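Local coordinates for protein sialyltransferase 0160 (Photobacterium damselae, PDB 4R84) that probably transfers sialic acid from CMP-sialic acid to galactose-containing acceptors, as a bacterial sialyltransferase of the GT-B group, at residues K30-N36 / D104-N110; F57-W62 / D75-F81; T203-H207 / D234-E239. All blocks are in the same frame, centred on the assembly; numbering follows the deposited sequence.

Contact 1. Residues K30-N36 / D104-N110; sequences KETVSSN and DHRYITN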
loop_
_atom_site.group_PDB
_atom_site.type_symbol
_atom_site.label_atom_id
_atom_site.label_comp_id
_atom_site.label_asym_id
_atom_site.label_seq_id
_atom_site.Cartn_x
_atom_site.Cartn_y
_atom_site.Cartn_z
ATOM N N LYS A 30 41.141 13.023 -26.949
ATOM C CA LYS A 30 40.044 12.997 -25.995
ATOM C C LYS A 30 39.674 11.564 -25.651
ATOM O O LYS A 30 39.763 10.674 -26.491
ATOM C CB LYS A 30 38.815 13.704 -26.558
ATOM C CG LYS A 30 38.944 15.178 -26.844
ATOM C CD LYS A 30 37.569 15.765 -27.172
ATOM C CE LYS A 30 37.642 17.271 -27.418
ATOM N NZ LYS A 30 38.060 17.542 -28.832
ATOM N N GLU A 31 39.276 11.331 -24.409
ATOM C CA GLU A 31 38.804 10.011 -24.010
ATOM C C GLU A 31 37.460 10.126 -23.314
ATOM O O GLU A 31 37.279 10.978 -22.441
ATOM C CB GLU A 31 39.791 9.295 -23.084
ATOM C CG GLU A 31 39.335 7.859 -22.757
ATOM C CD GLU A 31 40.256 7.124 -21.796
ATOM O OE1 GLU A 31 40.037 7.215 -20.570
ATOM O OE2 GLU A 31 41.192 6.442 -22.266
ATOM N N THR A 32 36.515 9.276 -23.713
ATOM C CA THR A 32 35.226 9.226 -23.043
ATOM C C THR A 32 34.988 7.789 -22.596
ATOM O O THR A 32 35.133 6.860 -23.381
ATOM C CB THR A 32 34.074 9.692 -23.955
ATOM O OG1 THR A 32 34.234 11.081 -24.258
ATOM C CG2 THR A 32 32.719 9.479 -23.279
ATOM N N VAL A 33 34.649 7.613 -21.325
ATOM C CA VAL A 33 34.294 6.299 -20.807
ATOM C C VAL A 33 32.910 6.327 -20.197
ATOM O O VAL A 33 32.666 7.034 -19.212
ATOM C CB VAL A 33 35.292 5.805 -19.742
ATOM C CG1 VAL A 33 34.851 4.456 -19.186
ATOM C CG2 VAL A 33 36.694 5.726 -20.318
ATOM N N SER A 34 32.015 5.520 -20.749
ATOM C CA SER A 34 30.653 5.474 -20.250
ATOM C C SER A 34 30.356 4.107 -19.656
ATOM O O SER A 34 30.732 3.082 -20.224
ATOM C CB SER A 34 29.661 5.789 -21.369
ATOM O OG SER A 34 29.750 7.147 -21.753
ATOM N N SER A 35 29.628 4.090 -18.543
ATOM C CA SER A 35 29.331 2.818 -17.893
ATOM C C SER A 35 27.874 2.744 -17.510
ATOM O O SER A 35 27.281 3.740 -17.099
ATOM C CB SER A 35 30.195 2.630 -16.639
ATOM O OG SER A 35 31.585 2.602 -16.945
ATOM N N ASN A 36 27.298 1.555 -17.651
ATOM C CA ASN A 36 25.950 1.326 -17.191
ATOM C C ASN A 36 25.710 -0.136 -16.870
ATOM O O ASN A 36 26.474 -1.020 -17.264
ATOM C CB ASN A 36 24.926 1.811 -18.213
ATOM C CG ASN A 36 24.901 0.961 -19.464
ATOM O OD1 ASN A 36 25.913 0.403 -19.870
ATOM N ND2 ASN A 36 23.729 0.844 -20.072
ATOM N N ASP A 104 40.302 11.897 -33.291
ATOM C CA ASP A 104 40.749 12.679 -32.143
ATOM C C ASP A 104 40.131 12.201 -30.830
ATOM O O ASP A 104 40.382 12.775 -29.775
ATOM C CB ASP A 104 40.436 14.161 -32.351
ATOM C CG ASP A 104 38.954 14.458 -32.267
ATOM O OD1 ASP A 104 38.146 13.597 -32.680
ATOM O OD2 ASP A 104 38.599 15.548 -31.768
ATOM N N HIS A 105 39.331 11.143 -30.889
ATOM C CA HIS A 105 38.516 10.762 -29.744
ATOM C C HIS A 105 38.400 9.252 -29.577
ATOM O O HIS A 105 38.178 8.518 -30.536
ATOM C CB HIS A 105 37.125 11.380 -29.881
ATOM C CG HIS A 105 36.417 11.583 -28.578
ATOM N ND1 HIS A 105 35.567 12.644 -28.346
ATOM C CD2 HIS A 105 36.414 10.844 -27.443
ATOM C CE1 HIS A 105 35.083 12.557 -27.119
ATOM N NE2 HIS A 105 35.580 11.473 -26.551
ATOM N N ARG A 106 38.542 8.801 -28.337
ATOM C CA ARG A 106 38.396 7.401 -28.016
ATOM C C ARG A 106 37.154 7.207 -27.127
ATOM O O ARG A 106 36.968 7.923 -26.132
ATOM C CB ARG A 106 39.668 6.900 -27.350
ATOM C CG ARG A 106 39.647 5.433 -26.937
ATOM C CD ARG A 106 41.099 5.002 -26.566
ATOM N NE ARG A 106 41.108 3.650 -25.969
ATOM C CZ ARG A 106 41.242 3.422 -24.669
ATOM N NH1 ARG A 106 41.299 4.468 -23.848
ATOM N NH2 ARG A 106 41.278 2.188 -24.206
ATOM N N TYR A 107 36.295 6.271 -27.519
ATOM C CA TYR A 107 35.035 6.029 -26.842
ATOM C C TYR A 107 35.063 4.629 -26.285
ATOM O O TYR A 107 35.292 3.661 -27.005
ATOM C CB TYR A 107 33.865 6.194 -27.807
ATOM C CG TYR A 107 33.734 7.585 -28.360
ATOM C CD1 TYR A 107 34.399 7.953 -29.525
ATOM C CD2 TYR A 107 32.950 8.533 -27.723
ATOM C CE1 TYR A 107 34.287 9.230 -30.034
ATOM C CE2 TYR A 107 32.832 9.808 -28.218
ATOM C CZ TYR A 107 33.503 10.155 -29.375
ATOM O OH TYR A 107 33.380 11.428 -29.877
ATOM N N ILE A 108 34.785 4.523 -24.995
ATOM C CA ILE A 108 34.640 3.227 -24.369
ATOM C C ILE A 108 33.288 3.169 -23.680
ATOM O O ILE A 108 32.886 4.122 -23.010
ATOM C CB ILE A 108 35.770 2.945 -23.360
ATOM C CG1 ILE A 108 37.119 2.844 -24.080
ATOM C CG2 ILE A 108 35.488 1.661 -22.596
ATOM C CD1 ILE A 108 38.267 2.575 -23.143
ATOM N N THR A 109 32.562 2.086 -23.928
ATOM C CA THR A 109 31.322 1.810 -23.217
ATOM C C THR A 109 31.445 0.484 -22.486
ATOM O O THR A 109 31.771 -0.544 -23.095
ATOM C CB THR A 109 30.104 1.747 -24.169
ATOM O OG1 THR A 109 29.745 3.069 -24.591
ATOM C CG2 THR A 109 28.900 1.087 -23.481
ATOM N N ASN A 110 31.174 0.505 -21.182
ATOM C CA ASN A 110 31.162 -0.711 -20.395
ATOM C C ASN A 110 29.743 -0.986 -19.909
ATOM O O ASN A 110 29.164 -0.180 -19.207
ATOM C CB ASN A 110 32.122 -0.606 -19.211
ATOM C CG ASN A 110 33.544 -0.290 -19.635
ATOM O OD1 ASN A 110 34.113 -0.967 -20.492
ATOM N ND2 ASN A 110 34.118 0.752 -19.046
#
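Thr32 OG1 and His105 NE2 share a hydrogen bond of 2.7 Å, with the hydroxyl lying at the imidazole edge, close to the ring plane. The threonine hydroxyl stands beside its own backbone N (chi1 -66°), on the side where the histidine arrives. Lys30 covers one face of the same ring: its CB sits 3.7 Å from the His105 centroid, almost straight above it, a CH-pi contact. Tyr107 lies over the opposite face, so the imidazole is sandwiched while the bond to Thr32 fixes its edge. Farther out, Lys30 NZ forms a loose salt bridge, 3.6 Å, to Asp104 OD2.

On the side carrying Glu31, Val33, Arg106 and Ile108, Glu31 OE2 and Arg106 NH1 form a second salt bridge at the guanidinium edge; the modelled 2.5 Å between them is doubtfully short. The carboxylate and guanidinium planes are 53° apart, so the two groups do not lie flat against each other as a two-pronged pair. Beneath the side chains runs a parallel ladder in which Thr32 N donates to Arg106 O (2.8 Å) and Thr32 O accepts from Ile108 N (2.9 Å), a pattern Ser34 repeats.

Strand 106-125 pairs with strand 31-41 in parallel and with strand 92-101 in antiparallel fashion; Asn110 OD1 bonds Thr97 there, and Thr109 OG1 ties back to Ile51 in a nearby loop.

Contact 2. Residues F57-W62 / D75-F81; sequences FLSHSW and DKQAISF
Trp62 and His60 of strand 59-66 receive a loop that opens with a type I turn, Asp75 to Ala78, in a small beta domain of probable PKD-like, immunoglobulin-type fold. Three direct hydrogen bonds join the two segments. Trp62 N donates to Lys76 O (2.9 Å), the indole NE1 donates to Ile79 O (2.9 Å, 165° at the hydrogen), and Gln77 NE2 reaches back to His60 O. The indole bond lies in the plane of the tryptophan ring yet comes to the Ile79 carbonyl from above its plane. Gln77 manages its reach because its chain folds back at chi2 (-53°).

Aromatic packing covers one face of the indole. Phe81 turns its edge to that face in a T-shaped pair, planes 86° apart, with CE1 3.5 Å from Trp62 CG. Phe98 of strand 92-101 also meets the indole, and Phe57 places its ring edge-to-face with that same phenylalanine. The His60 imidazole is packed too, through a CH-pi contact with Ile79 CD1 3.6 Å from its centroid.

Water completes the polar network. One molecule accepts from His60 N and donates to Gln77 OE1, its oxygen over the imidazole face opposite Ile79. Another donates to both Lys76 O and Ala78 O and lies in the imidazole plane, hydrogen-bonded to His60 ND1 at 2.8 Å.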
loop_
_atom_site.group_PDB
_atom_site.type_symbol
_atom_site.label_atom_id
_atom_site.label_comp_id
_atom_site.label_asym_id
_atom_site.label_seq_id
_atom_site.Cartn_x
_atom_site.Cartn_y
_atom_site.Cartn_z
ATOM N N PHE A 57 33.019 5.126 -36.736
ATOM C CA PHE A 57 34.363 5.091 -36.163
ATOM C C PHE A 57 35.416 4.686 -37.184
ATOM O O PHE A 57 35.113 4.001 -38.155
ATOM C CB PHE A 57 34.423 4.107 -34.991
ATOM C CG PHE A 57 33.425 4.389 -33.909
ATOM C CD1 PHE A 57 32.141 3.877 -33.995
ATOM C CD2 PHE A 57 33.770 5.151 -32.804
ATOM C CE1 PHE A 57 31.212 4.127 -33.011
ATOM C CE2 PHE A 57 32.845 5.402 -31.805
ATOM C CZ PHE A 57 31.566 4.894 -31.908
ATOM N N LEU A 58 36.655 5.108 -36.956
ATOM C CA LEU A 58 37.771 4.621 -37.750
ATOM C C LEU A 58 37.967 3.129 -37.493
ATOM O O LEU A 58 38.211 2.352 -38.413
ATOM C CB LEU A 58 39.050 5.399 -37.434
ATOM C CG LEU A 58 39.069 6.866 -37.864
ATOM C CD1 LEU A 58 40.287 7.564 -37.300
ATOM C CD2 LEU A 58 39.061 6.964 -39.387
ATOM N N SER A 59 37.879 2.743 -36.225
ATOM C CA SER A 59 37.907 1.337 -35.843
ATOM C C SER A 59 37.024 1.124 -34.613
ATOM O O SER A 59 36.774 2.058 -33.859
ATOM C CB SER A 59 39.341 0.882 -35.571
ATOM O OG SER A 59 39.902 1.605 -34.490
ATOM N N HIS A 60 36.548 -0.099 -34.422
ATOM C CA HIS A 60 35.631 -0.376 -33.310
ATOM C C HIS A 60 35.564 -1.867 -33.015
ATOM O O HIS A 60 35.846 -2.694 -33.883
ATOM C CB HIS A 60 34.240 0.180 -33.625
ATOM C CG HIS A 60 33.658 -0.325 -34.911
ATOM N ND1 HIS A 60 33.020 -1.542 -35.019
ATOM C CD2 HIS A 60 33.626 0.225 -36.150
ATOM C CE1 HIS A 60 32.615 -1.717 -36.265
ATOM N NE2 HIS A 60 32.973 -0.659 -36.973
ATOM N N SER A 61 35.197 -2.211 -31.780
ATOM C CA SER A 61 35.071 -3.614 -31.405
ATOM C C SER A 61 34.250 -3.793 -30.135
ATOM O O SER A 61 34.208 -2.903 -29.295
ATOM C CB SER A 61 36.446 -4.239 -31.197
ATOM O OG SER A 61 37.082 -3.641 -30.091
ATOM N N TRP A 62 33.589 -4.944 -30.043
ATOM C CA TRP A 62 32.971 -5.416 -28.805
ATOM C C TRP A 62 33.769 -6.610 -28.299
ATOM O O TRP A 62 34.273 -7.415 -29.095
ATOM C CB TRP A 62 31.514 -5.836 -29.030
ATOM C CG TRP A 62 30.503 -4.729 -29.071
ATOM C CD1 TRP A 62 29.926 -4.187 -30.187
ATOM C CD2 TRP A 62 29.938 -4.046 -27.956
ATOM N NE1 TRP A 62 29.038 -3.205 -29.828
ATOM C CE2 TRP A 62 29.025 -3.100 -28.462
ATOM C CE3 TRP A 62 30.103 -4.150 -26.576
ATOM C CZ2 TRP A 62 28.295 -2.255 -27.637
ATOM C CZ3 TRP A 62 29.382 -3.304 -25.754
ATOM C CH2 TRP A 62 28.482 -2.375 -26.285
ATOM N N ASP A 75 29.207 -10.333 -33.988
ATOM C CA ASP A 75 28.823 -9.155 -33.223
ATOM C C ASP A 75 30.005 -8.313 -32.752
ATOM O O ASP A 75 29.832 -7.145 -32.407
ATOM C CB ASP A 75 27.952 -9.575 -32.039
ATOM C CG ASP A 75 26.589 -10.073 -32.482
ATOM O OD1 ASP A 75 26.115 -9.633 -33.556
ATOM O OD2 ASP A 75 25.997 -10.911 -31.774
ATOM N N LYS A 76 31.198 -8.900 -32.710
ATOM C CA LYS A 76 32.389 -8.148 -32.317
ATOM C C LYS A 76 32.606 -6.918 -33.199
ATOM O O LYS A 76 33.167 -5.915 -32.747
ATOM C CB LYS A 76 33.632 -9.038 -32.352
ATOM C CG LYS A 76 33.635 -10.149 -31.326
ATOM C CD LYS A 76 34.963 -10.889 -31.348
ATOM C CE LYS A 76 35.010 -11.991 -30.303
ATOM N NZ LYS A 76 36.327 -12.684 -30.319
ATOM N N GLN A 77 32.170 -6.991 -34.455
ATOM C CA GLN A 77 32.302 -5.858 -35.363
ATOM C C GLN A 77 30.979 -5.128 -35.596
ATOM O O GLN A 77 30.891 -4.249 -36.448
ATOM C CB GLN A 77 32.895 -6.318 -36.702
ATOM C CG GLN A 77 34.403 -6.483 -36.636
ATOM C CD GLN A 77 35.090 -5.231 -36.117
ATOM O OE1 GLN A 77 34.920 -4.149 -36.675
ATOM N NE2 GLN A 77 35.876 -5.375 -35.049
ATOM N N ALA A 78 29.946 -5.485 -34.838
ATOM C CA ALA A 78 28.685 -4.760 -34.922
ATOM C C ALA A 78 28.774 -3.501 -34.072
ATOM O O ALA A 78 29.564 -3.438 -33.132
ATOM C CB ALA A 78 27.528 -5.630 -34.468
ATOM N N ILE A 79 27.980 -2.490 -34.405
ATOM C CA ILE A 79 27.894 -1.325 -33.548
ATOM C C ILE A 79 26.886 -1.614 -32.449
ATOM O O ILE A 79 27.191 -1.489 -31.269
ATOM C CB ILE A 79 27.474 -0.055 -34.311
ATOM C CG1 ILE A 79 28.490 0.273 -35.407
ATOM C CG2 ILE A 79 27.368 1.119 -33.358
ATOM C CD1 ILE A 79 29.913 0.387 -34.903
ATOM N N SER A 80 25.684 -2.007 -32.857
ATOM C CA SER A 80 24.648 -2.414 -31.916
ATOM C C SER A 80 24.260 -3.847 -32.214
ATOM O O SER A 80 24.209 -4.249 -33.375
ATOM C CB SER A 80 23.428 -1.499 -32.021
ATOM O OG SER A 80 23.764 -0.159 -31.709
ATOM N N PHE A 81 23.976 -4.625 -31.176
ATOM C CA PHE A 81 23.506 -5.989 -31.387
ATOM C C PHE A 81 22.674 -6.451 -30.211
ATOM O O PHE A 81 22.682 -5.833 -29.141
ATOM C CB PHE A 81 24.663 -6.968 -31.613
ATOM C CG PHE A 81 25.560 -7.138 -30.427
ATOM C CD1 PHE A 81 26.607 -6.257 -30.202
ATOM C CD2 PHE A 81 25.337 -8.159 -29.514
ATOM C CE1 PHE A 81 27.429 -6.402 -29.102
ATOM C CE2 PHE A 81 26.152 -8.313 -28.414
ATOM C CZ PHE A 81 27.207 -7.424 -28.208
HETATM O O HOH W 1 36.483 -1.623 -36.858
HETATM O O HOH W 2 32.167 -3.294 -33.002
#

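Contact 3. Residues T203-H207 / D234-E239; sequences TNTAH and DDGSSE
Glu239 reaches from helix 237-246 to the backbone N of Ala206. From CB the chain bends sharply at chi2 (92°), which turns the carboxylate back toward the residues just before the helix. CG then brushes the Ala206 methyl, 4.1 Å from its CB, and CD comes closer, 3.8 Å from the same carbon. At the tip, OE2 is gripped by two backbone N-H groups that approach from opposite faces of the carboxylate plane: Ala206 N on the anti side at 3.1 Å and Asp235 N on the syn side, also at 3.1 Å. The other oxygen, OE1, takes weak bonds from Asp235 N and Gly236 N and lies 2.7 Å from Asp235 OD1.

Asp235 is in turn held by Asn204. The amide ND2 donates to Asp235 OD2 at 3.0 Å in a practically straight bond (178°), in its own amide plane but from above the carboxylate plane, the two groups being nearly perpendicular. The same ND2 also bonds Asp125 OD1. A water links Thr205 OG1 (2.6 Å) to Asp234 OD1, whose companion OD2 binds Tyr240 and Leu295.

These turns follow neighbouring parallel strands, 197-204 and 225-233, at their C-terminal ends, the usual place for a binding site in a Rossmann-like domain. Asp234-Asp235-Gly236 matches the D/E-D/E-G motif of bacterial sialyltransferases, and the side chain of Ser238 lies about 7 Å from the bound CMP-3-fluoro-sialic acid.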
loop_
_atom_site.group_PDB
_atom_site.type_symbol
_atom_site.label_atom_id
_atom_site.label_comp_id
_atom_site.label_asym_id
_atom_site.label_seq_id
_atom_site.Cartn_x
_atom_site.Cartn_y
_atom_site.Cartn_z
ATOM N N THR A 203 0.182 -7.220 0.862
ATOM C CA THR A 203 -1.143 -7.470 1.408
ATOM C C THR A 203 -1.331 -6.738 2.727
ATOM O O THR A 203 -0.511 -5.907 3.118
ATOM C CB THR A 203 -1.414 -8.988 1.559
ATOM O OG1 THR A 203 -2.809 -9.205 1.815
ATOM C CG2 THR A 203 -0.579 -9.618 2.673
ATOM N N ASN A 204 -2.467 -7.035 3.349
ATOM C CA ASN A 204 -2.969 -6.421 4.568
ATOM C C ASN A 204 -2.347 -7.085 5.793
ATOM O O ASN A 204 -2.350 -8.306 5.901
ATOM C CB ASN A 204 -4.504 -6.566 4.530
ATOM C CG ASN A 204 -5.212 -5.924 5.684
ATOM O OD1 ASN A 204 -4.883 -6.153 6.838
ATOM N ND2 ASN A 204 -6.252 -5.154 5.373
ATOM N N THR A 205 -1.768 -6.294 6.696
ATOM C CA THR A 205 -1.049 -6.883 7.830
ATOM C C THR A 205 -1.953 -7.767 8.701
ATOM O O THR A 205 -1.572 -8.880 9.060
ATOM C CB THR A 205 -0.419 -5.799 8.716
ATOM O OG1 THR A 205 0.477 -5.017 7.927
ATOM C CG2 THR A 205 0.344 -6.431 9.871
ATOM N N ALA A 206 -3.132 -7.262 9.049
ATOM C CA ALA A 206 -4.017 -8.005 9.955
ATOM C C ALA A 206 -4.412 -9.355 9.355
ATOM O O ALA A 206 -4.633 -10.328 10.078
ATOM C CB ALA A 206 -5.270 -7.166 10.307
ATOM N N HIS A 207 -4.450 -9.437 8.029
ATOM C CA HIS A 207 -4.963 -10.651 7.410
ATOM C C HIS A 207 -3.938 -11.388 6.581
ATOM O O HIS A 207 -4.303 -12.191 5.737
ATOM C CB HIS A 207 -6.177 -10.300 6.565
ATOM C CG HIS A 207 -7.288 -9.720 7.382
ATOM N ND1 HIS A 207 -7.463 -8.362 7.535
ATOM C CD2 HIS A 207 -8.232 -10.311 8.148
ATOM C CE1 HIS A 207 -8.494 -8.142 8.331
ATOM N NE2 HIS A 207 -8.977 -9.309 8.717
ATOM N N ASP A 234 -0.750 -1.913 7.299
ATOM C CA ASP A 234 -1.909 -1.728 8.178
ATOM C C ASP A 234 -3.115 -1.295 7.381
ATOM O O ASP A 234 -2.976 -0.500 6.460
ATOM C CB ASP A 234 -1.648 -0.643 9.224
ATOM C CG ASP A 234 -0.673 -1.063 10.281
ATOM O OD1 ASP A 234 -0.527 -2.275 10.530
ATOM O OD2 ASP A 234 -0.055 -0.151 10.875
ATOM N N ASP A 235 -4.306 -1.768 7.735
ATOM C CA ASP A 235 -5.479 -1.228 7.047
ATOM C C ASP A 235 -6.163 -0.115 7.829
ATOM O O ASP A 235 -7.006 0.591 7.292
ATOM C CB ASP A 235 -6.473 -2.318 6.671
ATOM C CG ASP A 235 -7.012 -3.069 7.842
ATOM O OD1 ASP A 235 -6.599 -2.796 8.981
ATOM O OD2 ASP A 235 -7.868 -3.949 7.600
ATOM N N GLY A 236 -5.833 0.019 9.106
ATOM C CA GLY A 236 -6.395 1.095 9.895
ATOM C C GLY A 236 -6.279 0.894 11.385
ATOM O O GLY A 236 -5.284 0.398 11.879
ATOM N N SER A 237 -7.315 1.291 12.109
ATOM C CA SER A 237 -7.246 1.266 13.558
ATOM C C SER A 237 -7.185 -0.150 14.124
ATOM O O SER A 237 -6.680 -0.352 15.222
ATOM C CB SER A 237 -8.442 2.027 14.132
ATOM O OG SER A 237 -9.651 1.469 13.664
ATOM N N SER A 238 -7.669 -1.129 13.365
ATOM C CA SER A 238 -7.817 -2.482 13.888
ATOM C C SER A 238 -6.487 -3.098 14.347
ATOM O O SER A 238 -6.454 -3.751 15.385
ATOM C CB SER A 238 -8.497 -3.376 12.844
ATOM O OG SER A 238 -7.722 -4.520 12.543
ATOM N N GLU A 239 -5.398 -2.856 13.615
ATOM C CA GLU A 239 -4.088 -3.370 14.015
ATOM C C GLU A 239 -3.639 -2.773 15.345
ATOM O O GLU A 239 -2.911 -3.407 16.094
ATOM C CB GLU A 239 -3.025 -3.090 12.948
ATOM C CG GLU A 239 -3.027 -4.087 11.777
ATOM C CD GLU A 239 -3.891 -3.628 10.605
ATOM O OE1 GLU A 239 -4.618 -2.614 10.761
ATOM O OE2 GLU A 239 -3.842 -4.276 9.528
HETATM O O HOH W 3 2.204 -3.436 9.151
#

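Overall arrangement
Contacts 1 and 2 belong to the small N-terminal beta domain, with centres about 14 Å apart, and contact 2 is nested along the chain inside the loop that contact 1 closes. They touch where Tyr107 packs against Phe57. Contact 3 comes later in the sequence, its centre about 52 Å from that of contact 1 and about 56 Å from that of contact 2, in the sialyltransferase region near the bound donor analogue. One long strand, 106-125, interrupted by a bulge or short loop, joins the beta domain to the Rossmann-like domain: it pairs with strand 31-41 in contact 1, and its far end reaches the edge of contact 3, where it neighbours strand 197-204.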